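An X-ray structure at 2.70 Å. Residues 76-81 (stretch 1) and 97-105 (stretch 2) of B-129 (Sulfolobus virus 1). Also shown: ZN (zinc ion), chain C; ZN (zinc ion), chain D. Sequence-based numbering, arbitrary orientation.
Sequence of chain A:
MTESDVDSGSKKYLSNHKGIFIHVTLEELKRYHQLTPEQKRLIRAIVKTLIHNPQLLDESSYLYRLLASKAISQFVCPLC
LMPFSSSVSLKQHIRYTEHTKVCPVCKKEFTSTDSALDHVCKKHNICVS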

# COMPACT_ATOMS: atom_id res chain seq x y z
N VAL A 76 -0.35 -12.72 -11.13
CA VAL A 76 0.96 -12.10 -11.00
C VAL A 76 1.81 -12.89 -10.00
O VAL A 76 1.30 -13.46 -9.04
CB VAL A 76 0.85 -10.64 -10.50
CG1 VAL A 76 2.20 -9.96 -10.53
CG2 VAL A 76 -0.15 -9.87 -11.35
N CYS A 77 3.12 -12.91 -10.26
CA CYS A 77 4.08 -13.57 -9.38
C CYS A 77 4.60 -12.58 -8.33
O CYS A 77 5.09 -11.51 -8.69
CB CYS A 77 5.25 -14.12 -10.20
SG CYS A 77 6.44 -15.05 -9.25
N PRO A 78 4.51 -12.94 -7.04
CA PRO A 78 4.95 -12.01 -5.99
C PRO A 78 6.44 -11.71 -6.04
O PRO A 78 6.85 -10.59 -5.71
CB PRO A 78 4.59 -12.75 -4.70
CG PRO A 78 3.61 -13.79 -5.10
CD PRO A 78 4.01 -14.20 -6.47
N LEU A 79 7.25 -12.68 -6.44
CA LEU A 79 8.70 -12.52 -6.46
C LEU A 79 9.21 -11.66 -7.63
O LEU A 79 10.10 -10.84 -7.43
CB LEU A 79 9.40 -13.89 -6.47
CG LEU A 79 9.03 -14.85 -5.33
CD1 LEU A 79 9.82 -16.14 -5.46
CD2 LEU A 79 9.26 -14.22 -3.96
N CYS A 80 8.65 -11.84 -8.83
CA CYS A 80 9.07 -11.00 -9.97
C CYS A 80 8.05 -9.95 -10.43
O CYS A 80 8.41 -9.05 -11.18
CB CYS A 80 9.53 -11.86 -11.15
SG CYS A 80 8.17 -12.84 -11.99
N LEU A 81 6.81 -10.04 -9.95
CA LEU A 81 5.77 -9.05 -10.30
C LEU A 81 5.43 -9.00 -11.78
O LEU A 81 5.06 -7.95 -12.30
CB LEU A 81 6.17 -7.64 -9.82
CG LEU A 81 6.28 -7.44 -8.31
CD1 LEU A 81 6.83 -6.06 -8.01
CD2 LEU A 81 4.93 -7.65 -7.64
N THR A 97 10.31 -21.87 -13.32
CA THR A 97 11.05 -20.72 -13.84
C THR A 97 11.47 -19.65 -12.81
O THR A 97 12.42 -18.90 -13.06
CB THR A 97 10.25 -20.03 -14.98
OG1 THR A 97 9.79 -21.02 -15.91
CG2 THR A 97 11.11 -19.01 -15.72
N GLU A 98 10.80 -19.59 -11.67
CA GLU A 98 11.09 -18.57 -10.66
C GLU A 98 12.18 -19.04 -9.69
O GLU A 98 11.95 -19.96 -8.90
CB GLU A 98 9.81 -18.19 -9.89
CG GLU A 98 10.00 -17.13 -8.81
CD GLU A 98 10.82 -15.94 -9.29
OE1 GLU A 98 10.31 -15.16 -10.13
OE2 GLU A 98 11.97 -15.79 -8.83
N HIS A 99 13.35 -18.41 -9.76
CA HIS A 99 14.53 -18.84 -8.98
C HIS A 99 15.07 -17.83 -7.97
O HIS A 99 16.13 -18.06 -7.38
CB HIS A 99 15.67 -19.23 -9.93
CG HIS A 99 15.31 -20.31 -10.90
ND1 HIS A 99 14.92 -21.57 -10.49
CD2 HIS A 99 15.30 -20.33 -12.25
CE1 HIS A 99 14.67 -22.31 -11.56
NE2 HIS A 99 14.90 -21.59 -12.64
N THR A 100 14.37 -16.72 -7.75
CA THR A 100 14.86 -15.70 -6.80
C THR A 100 14.77 -16.17 -5.35
O THR A 100 13.76 -16.75 -4.94
CB THR A 100 14.10 -14.36 -6.93
OG1 THR A 100 14.77 -13.35 -6.16
CG2 THR A 100 12.67 -14.49 -6.44
N LYS A 101 15.84 -15.93 -4.59
CA LYS A 101 15.88 -16.27 -3.17
C LYS A 101 15.64 -15.05 -2.28
O LYS A 101 15.45 -15.20 -1.08
CB LYS A 101 17.23 -16.88 -2.79
CG LYS A 101 17.71 -18.00 -3.71
CD LYS A 101 16.89 -19.27 -3.53
CE LYS A 101 17.35 -20.36 -4.48
NZ LYS A 101 17.14 -20.00 -5.91
N VAL A 102 15.66 -13.86 -2.87
CA VAL A 102 15.47 -12.62 -2.10
C VAL A 102 14.03 -12.14 -2.21
O VAL A 102 13.43 -12.18 -3.28
CB VAL A 102 16.40 -11.50 -2.60
CG1 VAL A 102 16.43 -10.35 -1.59
CG2 VAL A 102 17.82 -12.02 -2.82
N CYS A 103 13.49 -11.70 -1.08
CA CYS A 103 12.14 -11.13 -1.05
C CYS A 103 12.16 -9.72 -1.63
O CYS A 103 12.89 -8.86 -1.11
CB CYS A 103 11.59 -11.12 0.38
SG CYS A 103 10.06 -10.18 0.58
N PRO A 104 11.35 -9.46 -2.69
CA PRO A 104 11.38 -8.17 -3.39
C PRO A 104 11.01 -6.99 -2.49
O PRO A 104 11.26 -5.84 -2.85
CB PRO A 104 10.32 -8.35 -4.48
CG PRO A 104 9.42 -9.40 -3.97
CD PRO A 104 10.32 -10.35 -3.26
N VAL A 105 10.43 -7.29 -1.33
CA VAL A 105 9.93 -6.29 -0.40
C VAL A 105 10.96 -5.94 0.68
O VAL A 105 11.39 -4.79 0.78
CB VAL A 105 8.63 -6.77 0.28
CG1 VAL A 105 8.00 -5.64 1.09
CG2 VAL A 105 7.64 -7.29 -0.75
ZN ZN C . 8.28 -14.63 -10.63
ZN ZN D . 10.33 -9.79 2.80

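Where a metal rather than a regular hydrogen-bonded element joins two segments, the rotamers of the coordinating side chains are best read from the positions of their ligand atoms. The contact between residues 76-81 and 97-105 of B-129 is a compact example: no hydrogen bond crosses it, and one zinc ion joins its two halves.

The chain C zinc is held by Cys77 SG at 2.3 Å, Cys80 SG at 2.2 Å and Glu98 OE1 at 2.2 Å, with a fourth ligand from elsewhere in the structure. The two cysteines reach the same ion from different backbone positions, and their rotamers differ accordingly: Cys77 is t, Cys80 is p. The turn between them is closed by a backbone hydrogen bond from Leu81 N to Cys77 O, 2.6 Å. Glu98 points toward the first stretch, and its chain leaves CA extended (chi1 t) before turning at chi2 (p, 46°), while chi3, 70°, sets the plane of the carboxylate. This places OE1 on the metal, while OE2 accepts a hydrogen bond from Thr100 N at 2.8 Å, although the position of OE2 is less certain. Sharing a ligand sphere also brings Cys80 CB to 3.5 Å from Glu98 OE1.

Beside the metal, Leu79 supplies the apolar part of the contact. With CA-to-CB directed toward the second stretch and an m,t rotamer, it sets CD1 3.5 Å from Glu98 CG, against the aliphatic part of the ligand's side chain, and CD2 4.1 Å from Pro104 CD. Its CB lies 3.3 Å from Thr100 CG2. The proline ring, puckered C-gamma endo, also meets backbone: Pro104 CG is 3.3 Å from Pro78 O.

Cys103, by contrast, points away from the first stretch; its t rotamer carries SG to the chain D zinc, 2.3 Å distant, and SG also accepts a hydrogen bond from Val105 N at 3.5 Å.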